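Local coordinates for bifunctional protein PutA (Bdellovibrio bacteriovorus, PDB 5UR2) that probably converts proline to glutamate in two steps, joining a flavin-dependent proline dehydrogenase and an NAD+-dependent glutamate semialdehyde dehydrogenase in one chain, at residues N4-Q9 against M364-K369; L341-K346 against E368-P373; F347-F352 against K374-F379; N356-A361 against L444-Q449. All blocks are in the same frame, centred on the assembly; numbering follows the deposited sequence.

Contact 1 of 4, residues N4-Q9 against M364-K369; sequences NDIQSQ and MLYAEK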
# COMPACT_ATOMS: atom_id res chain seq x y z
N ASN B 4 -3.54 55.32 33.14
CA ASN B 4 -3.09 54.23 32.26
C ASN B 4 -3.76 54.29 30.88
O ASN B 4 -3.97 53.25 30.25
CB ASN B 4 -3.31 52.85 32.91
CG ASN B 4 -2.71 52.76 34.30
OD1 ASN B 4 -1.49 52.83 34.47
ND2 ASN B 4 -3.56 52.63 35.32
N ASP B 5 -4.09 55.50 30.40
CA ASP B 5 -4.62 55.70 29.05
C ASP B 5 -3.53 55.98 28.02
O ASP B 5 -3.78 56.72 27.06
CB ASP B 5 -5.66 56.82 29.04
CG ASP B 5 -5.05 58.23 29.20
OD1 ASP B 5 -3.83 58.36 29.47
OD2 ASP B 5 -5.81 59.21 29.08
N ILE B 6 -2.33 55.39 28.16
CA ILE B 6 -1.26 55.66 27.20
C ILE B 6 -1.68 55.20 25.80
O ILE B 6 -1.40 55.88 24.80
CB ILE B 6 0.05 54.97 27.64
CG1 ILE B 6 1.23 55.36 26.74
CG2 ILE B 6 -0.12 53.45 27.68
CD1 ILE B 6 1.61 56.82 26.80
N GLN B 7 -2.42 54.09 25.72
CA GLN B 7 -2.86 53.57 24.44
C GLN B 7 -3.71 54.59 23.69
O GLN B 7 -3.65 54.65 22.46
CB GLN B 7 -3.59 52.25 24.63
CG GLN B 7 -2.66 51.16 25.19
CD GLN B 7 -1.36 51.04 24.37
OE1 GLN B 7 -1.37 51.07 23.14
NE2 GLN B 7 -0.23 50.96 25.07
N SER B 8 -4.50 55.39 24.41
CA SER B 8 -5.27 56.44 23.77
C SER B 8 -4.38 57.56 23.24
O SER B 8 -4.70 58.18 22.22
CB SER B 8 -6.31 57.01 24.74
OG SER B 8 -5.92 58.30 25.17
N GLN B 9 -3.28 57.87 23.93
CA GLN B 9 -2.39 58.92 23.44
C GLN B 9 -1.59 58.45 22.23
O GLN B 9 -1.29 59.25 21.33
CB GLN B 9 -1.45 59.38 24.54
CG GLN B 9 -2.14 59.77 25.83
CD GLN B 9 -1.20 60.40 26.84
OE1 GLN B 9 -0.29 61.16 26.48
NE2 GLN B 9 -1.41 60.10 28.11
N MET B 364 7.35 57.31 19.62
CA MET B 364 7.36 58.75 19.89
C MET B 364 6.83 59.04 21.28
O MET B 364 7.41 59.85 22.01
CB MET B 364 6.52 59.50 18.86
CG MET B 364 7.10 59.54 17.46
SD MET B 364 5.93 60.28 16.31
CE MET B 364 6.88 60.16 14.79
N LEU B 365 5.72 58.40 21.65
CA LEU B 365 5.09 58.66 22.94
C LEU B 365 5.95 58.14 24.08
O LEU B 365 6.17 58.84 25.08
CB LEU B 365 3.70 58.03 22.98
CG LEU B 365 2.54 59.00 22.73
CD1 LEU B 365 2.43 60.02 23.84
CD2 LEU B 365 2.76 59.70 21.41
N TYR B 366 6.47 56.92 23.94
CA TYR B 366 7.34 56.35 24.96
C TYR B 366 8.54 57.26 25.20
O TYR B 366 8.95 57.48 26.35
CB TYR B 366 7.79 54.94 24.56
CG TYR B 366 6.68 53.91 24.45
CD1 TYR B 366 5.55 53.95 25.27
CD2 TYR B 366 6.74 52.91 23.49
CE1 TYR B 366 4.52 52.98 25.15
CE2 TYR B 366 5.72 51.96 23.35
CZ TYR B 366 4.62 51.99 24.18
OH TYR B 366 3.63 51.03 24.01
N ALA B 367 9.10 57.82 24.12
CA ALA B 367 10.17 58.80 24.29
C ALA B 367 9.66 60.03 25.02
O ALA B 367 10.36 60.57 25.89
CB ALA B 367 10.76 59.18 22.93
N GLU B 368 8.46 60.50 24.69
CA GLU B 368 7.97 61.74 25.29
C GLU B 368 7.64 61.55 26.77
O GLU B 368 7.88 62.45 27.58
CB GLU B 368 6.75 62.27 24.54
CG GLU B 368 7.11 62.90 23.21
CD GLU B 368 5.93 63.11 22.29
OE1 GLU B 368 4.77 63.11 22.78
OE2 GLU B 368 6.16 63.27 21.07
N LYS B 369 7.09 60.39 27.14
CA LYS B 369 6.81 60.15 28.55
C LYS B 369 8.09 60.09 29.38
O LYS B 369 8.02 60.30 30.60
CB LYS B 369 6.01 58.86 28.72
CG LYS B 369 4.59 58.94 28.15
CD LYS B 369 3.78 60.07 28.80
CE LYS B 369 2.35 60.17 28.23
NZ LYS B 369 1.60 61.36 28.75
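I6 makes the close apolar part of this contact, with its terminal methyl set between L365 and K369. Its CG1 is anti to the backbone N (chi1 -173°), and I6 CD1 beyond it lies 3.7 Å from K369 CE, the two side chains sliding past each other in opposite directions. The same I6 CD1 is 4.4 Å from L365 CD1, while I6 CG1 meets the ring of Y366 obliquely. L365 CD1 in turn sits 4.0 Å from Q9 CB, which extends the apolar patch by one turn of helix 6-22. That helix belongs to the N-terminal domain and lies here against helix 357-369, one of the outer helices of the proline dehydrogenase barrel. Q7 and Y366 mark the looser margin: their polar ends engage R358 and E335 respectively, with Q7 NE2 still 4.0 Å from Y366 OH. Toward solvent the contact is polar. The exposed K369 crosses Q9 at about a right angle and NZ donates to Q9 OE1 at 3.0 Å, at a C=O...donor angle of 107°. The other end of the Q9 amide is also engaged, since NE2 donates to D5 OD1 at 3.3 Å with an N-H...acceptor angle of 165°. D5 OD1 lies almost in the Q9 amide plane, while Q9 NE2 approaches it from above the carboxylate plane.

Contact 2 of 4, residues L341-K346 against E368-P373; sequences LLENIK and EKLNIP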
# COMPACT_ATOMS: atom_id res chain seq x y z
N LEU B 341 14.98 50.08 25.74
CA LEU B 341 16.13 50.82 25.25
C LEU B 341 15.99 52.31 25.55
O LEU B 341 16.96 52.96 25.97
CB LEU B 341 16.30 50.59 23.74
CG LEU B 341 16.64 49.16 23.31
CD1 LEU B 341 16.29 48.92 21.85
CD2 LEU B 341 18.12 48.86 23.55
N LEU B 342 14.79 52.88 25.35
CA LEU B 342 14.57 54.28 25.69
C LEU B 342 14.79 54.53 27.17
O LEU B 342 15.43 55.52 27.56
CB LEU B 342 13.16 54.69 25.28
CG LEU B 342 12.95 54.82 23.78
CD1 LEU B 342 11.46 55.04 23.49
CD2 LEU B 342 13.83 55.96 23.24
N GLU B 343 14.29 53.62 28.01
CA GLU B 343 14.49 53.74 29.45
C GLU B 343 15.96 53.80 29.82
O GLU B 343 16.32 54.43 30.82
CB GLU B 343 13.84 52.55 30.15
CG GLU B 343 13.83 52.68 31.63
CD GLU B 343 12.83 53.72 32.08
OE1 GLU B 343 11.65 53.63 31.66
OE2 GLU B 343 13.25 54.63 32.83
N ASN B 344 16.83 53.24 28.98
CA ASN B 344 18.26 53.14 29.24
C ASN B 344 19.07 53.92 28.21
O ASN B 344 20.23 53.59 27.95
CB ASN B 344 18.71 51.68 29.24
CG ASN B 344 18.23 50.92 30.46
OD1 ASN B 344 18.85 51.00 31.51
ND2 ASN B 344 17.18 50.10 30.30
N ILE B 345 18.48 54.98 27.65
CA ILE B 345 19.14 55.69 26.56
C ILE B 345 20.47 56.28 27.00
O ILE B 345 21.33 56.55 26.15
CB ILE B 345 18.18 56.75 25.98
CG1 ILE B 345 18.73 57.29 24.65
CG2 ILE B 345 17.90 57.88 26.99
CD1 ILE B 345 17.73 58.07 23.86
N LYS B 346 20.69 56.45 28.31
CA LYS B 346 21.99 56.92 28.79
C LYS B 346 23.12 55.97 28.40
O LYS B 346 24.25 56.41 28.18
CB LYS B 346 21.97 57.09 30.32
N GLU B 368 8.46 60.50 24.69
CA GLU B 368 7.97 61.74 25.29
C GLU B 368 7.64 61.55 26.77
O GLU B 368 7.88 62.45 27.58
CB GLU B 368 6.75 62.27 24.54
CG GLU B 368 7.11 62.90 23.21
CD GLU B 368 5.93 63.11 22.29
OE1 GLU B 368 4.77 63.11 22.78
OE2 GLU B 368 6.16 63.27 21.07
N LYS B 369 7.09 60.39 27.14
CA LYS B 369 6.81 60.15 28.55
C LYS B 369 8.09 60.09 29.38
O LYS B 369 8.02 60.30 30.60
CB LYS B 369 6.01 58.86 28.72
CG LYS B 369 4.59 58.94 28.15
CD LYS B 369 3.78 60.07 28.80
CE LYS B 369 2.35 60.17 28.23
NZ LYS B 369 1.60 61.36 28.75
N LEU B 370 9.25 59.83 28.76
CA LEU B 370 10.54 59.80 29.43
C LEU B 370 11.29 61.12 29.34
O LEU B 370 12.46 61.19 29.74
CB LEU B 370 11.42 58.67 28.87
CG LEU B 370 10.84 57.28 29.08
CD1 LEU B 370 11.59 56.21 28.26
CD2 LEU B 370 10.83 56.95 30.57
N ASN B 371 10.65 62.17 28.81
CA ASN B 371 11.26 63.49 28.63
C ASN B 371 12.53 63.42 27.78
O ASN B 371 13.45 64.23 27.94
CB ASN B 371 11.54 64.15 29.98
CG ASN B 371 10.28 64.36 30.78
OD1 ASN B 371 9.31 64.93 30.30
ND2 ASN B 371 10.27 63.84 32.01
N ILE B 372 12.57 62.47 26.86
CA ILE B 372 13.69 62.38 25.92
C ILE B 372 13.47 63.38 24.80
O ILE B 372 12.36 63.43 24.24
CB ILE B 372 13.80 60.96 25.39
CG1 ILE B 372 14.05 59.99 26.54
CG2 ILE B 372 14.94 60.84 24.37
CD1 ILE B 372 13.94 58.50 26.11
N PRO B 373 14.45 64.22 24.46
CA PRO B 373 14.24 65.19 23.38
C PRO B 373 14.18 64.50 22.02
O PRO B 373 14.81 63.46 21.80
CB PRO B 373 15.46 66.12 23.49
CG PRO B 373 16.52 65.25 24.09
CD PRO B 373 15.81 64.29 25.03
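L370 and I372 pack against L342, E343 and I345 where two neighbouring outer helices of the proline dehydrogenase barrel, 327-343 and 357-369, come to their ends. A Schellman motif closes the second helix. The turn begins at E368, whose carbonyl O accepts from N371 N at 3.0 Å, and its outer bond probably runs from I372 N to A367 O. L370, inside this turn, has CG anti to its carbonyl carbon (chi1 -62°) and divides its two methyls between two neighbours. L370 CD1 lies 3.7 Å from L342 CB and equally near the backbone N of E343. L370 CD2 goes to the solvent side, 3.6 Å from E343 OE1, where the glutamate crosses the leucine at about a right angle. E343 sets out away from this segment, and the bend at its chi2 (72°) places CD, and with it the carboxylate, alongside the leucine methyl. N371 follows as the C-prime residue, its positive phi of 57° taking the chain out of the helix. I372, just after it, has the largest share of the buried surface and fills the space between L342 and I345. I372 CG2 and I345 CD1 meet tip to tip at 4.0 Å. L342 and I345 also touch P350 of strand 349-353, which places the contact between surface and barrel wall. I372 CD1 reaches the end of the first helix, 3.8 Å from L342 CD2 and 3.6 Å from L342 O, the oxygen that also accepts from I345 N.

Contact 3 of 4, residues F347-F352 against K374-F379; sequences FIRPAF and KEALEF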
# COMPACT_ATOMS: atom_id res chain seq x y z
N PHE B 347 22.84 54.67 28.31
CA PHE B 347 23.88 53.68 28.07
C PHE B 347 23.91 53.15 26.65
O PHE B 347 24.96 52.70 26.19
CB PHE B 347 23.71 52.48 29.00
CG PHE B 347 23.70 52.82 30.46
CD1 PHE B 347 24.86 53.25 31.09
CD2 PHE B 347 22.54 52.71 31.21
CE1 PHE B 347 24.86 53.55 32.45
CE2 PHE B 347 22.53 53.02 32.56
CZ PHE B 347 23.69 53.44 33.18
N ILE B 348 22.77 53.14 25.97
CA ILE B 348 22.62 52.46 24.69
C ILE B 348 21.62 53.26 23.86
O ILE B 348 20.63 53.77 24.39
CB ILE B 348 22.20 51.00 24.94
CG1 ILE B 348 22.32 50.13 23.68
CG2 ILE B 348 20.81 50.92 25.62
CD1 ILE B 348 22.15 48.63 23.98
N ARG B 349 21.88 53.38 22.56
CA ARG B 349 21.10 54.30 21.73
C ARG B 349 20.23 53.51 20.76
O ARG B 349 20.75 52.74 19.93
CB ARG B 349 22.02 55.26 20.97
CG ARG B 349 22.80 56.21 21.89
CD ARG B 349 21.89 57.24 22.60
NE ARG B 349 21.22 58.15 21.66
CZ ARG B 349 21.77 59.24 21.14
NH1 ARG B 349 23.01 59.59 21.47
NH2 ARG B 349 21.08 59.99 20.28
N PRO B 350 18.91 53.63 20.86
CA PRO B 350 18.04 52.95 19.90
C PRO B 350 17.86 53.77 18.63
O PRO B 350 17.82 55.00 18.65
CB PRO B 350 16.71 52.84 20.65
CG PRO B 350 16.70 54.08 21.51
CD PRO B 350 18.14 54.31 21.92
N ALA B 351 17.76 53.05 17.51
CA ALA B 351 17.25 53.60 16.27
C ALA B 351 16.09 52.71 15.84
O ALA B 351 16.21 51.48 15.89
CB ALA B 351 18.34 53.68 15.20
N PHE B 352 14.97 53.31 15.45
CA PHE B 352 13.72 52.58 15.21
C PHE B 352 13.50 52.42 13.71
O PHE B 352 13.18 53.39 13.01
CB PHE B 352 12.54 53.27 15.88
CG PHE B 352 12.66 53.29 17.37
CD1 PHE B 352 12.89 52.12 18.07
CD2 PHE B 352 12.58 54.48 18.08
CE1 PHE B 352 13.03 52.12 19.43
CE2 PHE B 352 12.71 54.49 19.46
CZ PHE B 352 12.93 53.31 20.14
N LYS B 374 13.44 65.13 21.09
CA LYS B 374 13.24 64.52 19.78
C LYS B 374 14.56 64.26 19.08
O LYS B 374 14.76 63.19 18.49
CB LYS B 374 12.35 65.42 18.92
N GLU B 375 15.52 65.17 19.23
CA GLU B 375 16.78 65.04 18.52
C GLU B 375 17.56 63.82 18.98
O GLU B 375 18.52 63.42 18.29
CB GLU B 375 17.64 66.29 18.73
CG GLU B 375 17.04 67.58 18.15
CD GLU B 375 15.97 68.21 19.05
OE1 GLU B 375 15.82 67.79 20.22
OE2 GLU B 375 15.26 69.12 18.57
N ALA B 376 17.18 63.21 20.10
CA ALA B 376 17.83 61.99 20.56
C ALA B 376 17.38 60.78 19.75
O ALA B 376 18.12 59.80 19.66
CB ALA B 376 17.55 61.77 22.05
N LEU B 377 16.18 60.82 19.19
CA LEU B 377 15.67 59.66 18.49
C LEU B 377 16.22 59.59 17.07
O LEU B 377 16.80 60.54 16.54
CB LEU B 377 14.15 59.67 18.46
CG LEU B 377 13.46 59.84 19.81
CD1 LEU B 377 11.95 59.67 19.64
CD2 LEU B 377 14.03 58.85 20.80
N GLU B 378 16.04 58.42 16.45
CA GLU B 378 16.36 58.26 15.05
C GLU B 378 15.43 57.21 14.47
O GLU B 378 15.25 56.13 15.05
CB GLU B 378 17.81 57.85 14.85
CG GLU B 378 18.23 57.82 13.41
CD GLU B 378 19.71 57.59 13.25
OE1 GLU B 378 20.49 58.50 13.62
OE2 GLU B 378 20.08 56.50 12.75
N PHE B 379 14.83 57.53 13.34
CA PHE B 379 13.96 56.59 12.66
C PHE B 379 14.59 56.17 11.34
O PHE B 379 15.34 56.93 10.72
CB PHE B 379 12.57 57.21 12.46
CG PHE B 379 11.81 57.38 13.75
CD1 PHE B 379 11.26 56.27 14.38
CD2 PHE B 379 11.66 58.62 14.33
CE1 PHE B 379 10.58 56.40 15.58
CE2 PHE B 379 10.97 58.77 15.54
CZ PHE B 379 10.43 57.66 16.16
O HOH W 1 18.69 56.99 20.38
O HOH W 2 15.40 56.13 18.20
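Parallel strand pairing brings F352 and F379 side by side, at the start of the seam between strands 349-353 and 379-382, the sixth and seventh of the closed eight-stranded barrel. F352 N donates to E378 O at 2.9 Å, nearly straight at 172° and in the carbonyl plane. Next to this bond, F379 CA lies 3.3 Å from F352 O in a CA-H...O contact. The two phenylalanines project to one face of the sheet and cross obliquely, with ring planes 39° apart; F379 CD1 comes within 3.6 Å of F352 CB. Helices 327-343 and 357-369 cover this face, A338 and C363 touching F352, and L360 and M364 touching F379. Helix 357-369 connects the two strands, making this a beta-alpha-beta unit of the TIM barrel. Before F379 the second segment is not yet strand, and two waters fill the wider gap. One water accepts from E378 N at 3.0 Å and donates to P350 O; the other accepts from R349 NE and donates to both P350 O and A376 O. R349, bent at chi2 and chi3, bridges this gap directly as well: NH2 donates to A376 O at 3.0 Å with an angle of 162°, the oxygen lying at the guanidinium edge, close to its plane. R349 NH1 forms a salt bridge with D185. The E378 carboxylate, 4.1 Å from A351 CB through OE2, is paired with R399 and R401.

Contact 4 of 4, residues N356-A361 against L444-Q449; sequences NVRTLA and LKDPAQ. With P5F (N-propargylglycine-modified flavin adenine dinucleotide), chain F.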
# COMPACT_ATOMS: atom_id res chain seq x y z
N ASN B 356 5.74 51.21 9.95
CA ASN B 356 4.42 51.03 10.55
C ASN B 356 4.10 52.25 11.41
O ASN B 356 4.83 52.54 12.37
CB ASN B 356 4.47 49.73 11.37
CG ASN B 356 3.17 49.40 12.09
OD1 ASN B 356 2.47 50.27 12.58
ND2 ASN B 356 2.86 48.10 12.17
N VAL B 357 3.01 52.95 11.07
CA VAL B 357 2.67 54.20 11.77
C VAL B 357 2.34 53.93 13.24
O VAL B 357 2.69 54.74 14.11
CB VAL B 357 1.52 54.94 11.06
CG1 VAL B 357 0.99 56.09 11.92
CG2 VAL B 357 2.01 55.52 9.74
N ARG B 358 1.68 52.81 13.55
CA ARG B 358 1.45 52.44 14.95
C ARG B 358 2.76 52.32 15.72
O ARG B 358 2.94 52.97 16.76
CB ARG B 358 0.66 51.12 15.03
CG ARG B 358 0.80 50.38 16.37
CD ARG B 358 0.11 51.11 17.53
NE ARG B 358 0.62 50.67 18.84
CZ ARG B 358 -0.01 50.87 20.00
NH1 ARG B 358 -1.18 51.49 20.02
NH2 ARG B 358 0.52 50.45 21.14
N THR B 359 3.70 51.52 15.19
CA THR B 359 5.01 51.34 15.82
C THR B 359 5.72 52.67 16.01
O THR B 359 6.24 52.97 17.09
CB THR B 359 5.87 50.42 14.95
OG1 THR B 359 5.17 49.19 14.71
CG2 THR B 359 7.23 50.12 15.63
N LEU B 360 5.77 53.49 14.95
CA LEU B 360 6.43 54.78 15.05
C LEU B 360 5.78 55.67 16.11
O LEU B 360 6.48 56.34 16.88
CB LEU B 360 6.43 55.47 13.68
CG LEU B 360 7.16 54.73 12.55
CD1 LEU B 360 6.87 55.37 11.19
CD2 LEU B 360 8.64 54.74 12.81
N ALA B 361 4.44 55.72 16.14
CA ALA B 361 3.74 56.58 17.09
C ALA B 361 3.96 56.12 18.53
O ALA B 361 4.08 56.95 19.44
CB ALA B 361 2.24 56.63 16.77
N LEU B 444 -4.18 51.26 14.22
CA LEU B 444 -3.47 51.90 15.32
C LEU B 444 -3.65 51.20 16.66
O LEU B 444 -3.17 51.71 17.68
CB LEU B 444 -3.92 53.36 15.46
CG LEU B 444 -3.61 54.27 14.28
CD1 LEU B 444 -4.07 55.67 14.63
CD2 LEU B 444 -2.11 54.27 13.97
N LYS B 445 -4.34 50.06 16.70
CA LYS B 445 -4.68 49.42 17.96
C LYS B 445 -3.44 48.83 18.63
O LYS B 445 -2.42 48.53 17.98
CB LYS B 445 -5.72 48.32 17.76
CG LYS B 445 -5.11 46.97 17.37
CD LYS B 445 -6.16 45.87 17.30
CE LYS B 445 -5.51 44.49 17.20
NZ LYS B 445 -4.76 44.30 15.93
N ASP B 446 -3.54 48.66 19.93
CA ASP B 446 -2.44 48.13 20.72
C ASP B 446 -2.20 46.66 20.35
O ASP B 446 -3.09 45.83 20.57
CB ASP B 446 -2.76 48.30 22.21
CG ASP B 446 -1.66 47.79 23.13
OD1 ASP B 446 -0.60 47.35 22.65
OD2 ASP B 446 -1.85 47.87 24.37
N PRO B 447 -1.03 46.30 19.82
CA PRO B 447 -0.78 44.89 19.48
C PRO B 447 -0.85 43.96 20.68
O PRO B 447 -1.13 42.76 20.51
CB PRO B 447 0.63 44.91 18.88
CG PRO B 447 1.26 46.15 19.48
CD PRO B 447 0.16 47.15 19.57
N ALA B 448 -0.61 44.50 21.88
CA ALA B 448 -0.71 43.72 23.11
C ALA B 448 -2.14 43.43 23.51
O ALA B 448 -2.36 42.50 24.30
CB ALA B 448 0.01 44.43 24.26
N GLN B 449 -3.13 44.15 22.96
CA GLN B 449 -4.51 43.96 23.39
C GLN B 449 -5.03 42.60 22.92
O GLN B 449 -5.00 42.29 21.72
CB GLN B 449 -5.39 45.08 22.84
CG GLN B 449 -6.90 44.78 22.98
CD GLN B 449 -7.79 45.94 22.55
OE1 GLN B 449 -7.80 46.35 21.39
NE2 GLN B 449 -8.57 46.45 23.48
PA P5F F . 5.26 45.69 9.66
O1A P5F F . 4.63 46.50 10.84
O2A P5F F . 4.39 45.30 8.57
O5B P5F F . 5.85 44.36 10.03
C5B P5F F . 6.13 43.30 9.13
C4B P5F F . 7.03 42.28 9.85
O4B P5F F . 6.35 41.51 10.81
C3B P5F F . 7.72 41.26 8.99
O3B P5F F . 8.82 41.77 8.34
C2B P5F F . 8.08 40.21 9.97
O2B P5F F . 9.24 40.59 10.63
C1B P5F F . 6.95 40.25 10.93
N9A P5F F . 5.93 39.25 10.68
C8A P5F F . 5.19 39.06 9.52
N7A P5F F . 4.34 38.05 9.72
C5A P5F F . 4.49 37.55 11.02
C6A P5F F . 3.91 36.52 11.76
N6A P5F F . 2.88 35.70 11.19
N1A P5F F . 4.30 36.28 13.02
C2A P5F F . 5.27 37.02 13.61
N3A P5F F . 5.87 38.02 12.90
C4A P5F F . 5.52 38.31 11.64
N1 P5F F . 15.65 42.86 8.94
C2 P5F F . 16.58 41.92 9.51
O2 P5F F . 16.09 40.69 9.93
N3 P5F F . 17.97 42.24 9.66
C4 P5F F . 18.50 43.49 9.25
O4 P5F F . 19.86 43.74 9.42
C4X P5F F . 17.52 44.48 8.63
N5 P5F F . 17.97 45.74 8.05
C5X P5F F . 16.94 46.79 7.90
C6 P5F F . 17.35 48.23 7.85
C7 P5F F . 16.36 49.24 7.79
C7M P5F F . 16.78 50.69 7.75
C8 P5F F . 14.97 48.90 7.78
C8M P5F F . 13.89 49.95 7.72
C9 P5F F . 14.58 47.54 7.83
C9A P5F F . 15.62 46.47 7.89
N10 P5F F . 15.21 45.06 7.96
C10 P5F F . 16.16 44.14 8.50
C1' P5F F . 13.82 44.61 7.67
C2' P5F F . 12.89 44.77 8.88
O2' P5F F . 13.28 43.87 9.85
C3' P5F F . 11.41 44.58 8.58
O3' P5F F . 11.21 43.29 8.13
C4' P5F F . 10.83 45.52 7.53
O4' P5F F . 11.58 46.69 7.58
C5' P5F F . 9.31 45.76 7.61
O5' P5F F . 8.82 45.88 8.93
P P5F F . 7.70 46.94 9.43
O1P P5F F . 7.75 47.42 10.93
O2P P5F F . 7.85 48.04 8.30
O3P P5F F . 6.32 46.31 8.81
C21 P5F F . 19.25 44.62 6.06
C22 P5F F . 18.69 45.27 7.11
C23 P5F F . 20.37 43.58 6.27
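The backbones approach most closely at R358 and L444, 5.0 Å between CA atoms, where the first turn of helix 357-369 meets a loop that folds at D446 to Q449 into a type I turn. R358 contributes the largest share of the buried surface. Its CG is anti to the backbone N (chi1 159°), and the chain bends at chi2 before extending over the loop. R358 NH1 donates to L444 O at 3.1 Å, with the oxygen tilted 19° from the guanidinium plane. One face of that group is covered by K445 O, D446 CA and P447 CD, the last 3.6 Å from R358 NE. The D446 carboxylate lies nearly parallel to the guanidinium, and its OD1 is 3.6 Å from R358 NH2: a long salt bridge that acts through charge alone, as the oxygen is well out of plane. The same D446 OD1 accepts from A448 N at 3.0 Å, forming an Asx turn, a second partner for that oxygen. R358 NH2 has closer partners in E335 and Q7, which bring helix 327-343 and the N-terminal helix 6-22 to this point. Beside it in sequence, V357 CG1 packs against L444 CD2. At the helix start, N356 uses both ends of its amide. N356 OD1 accepts from T359 N at 3.1 Å, well above the amide carbonyl plane, as N-cap. N356 ND2 donates at 2.7 Å to O1A of the modified flavin adenine dinucleotide, nearly straight at 169°. The helix cap thus also grips the cofactor's pyrophosphate in the flavin site of the proline dehydrogenase barrel.

How the contacts relate
All four contacts gather at one edge of the proline dehydrogenase barrel, around helix 357-369. Contact 4 uses its start, contact 1 its last turns and contact 2 its end, while contact 3 pairs the strands before and after it. Along the chain contacts 2 and 3 interleave (341-346, 347-352, then 368-373, 374-379), with 4-9 far upstream and 444-449 downstream. Centres of contacts 2 and 3 are about 9 Å apart, of contacts 1 and 4 about 11 Å, and of contacts 2 and 4 about 19 Å. Contacts 1 and 4 meet where Q7 OE1 probably bonds R358 NH2; contacts 2 and 3 meet through L342. One helix thus links helix 6-22, the barrel wall, loop 444-449 and the flavin site.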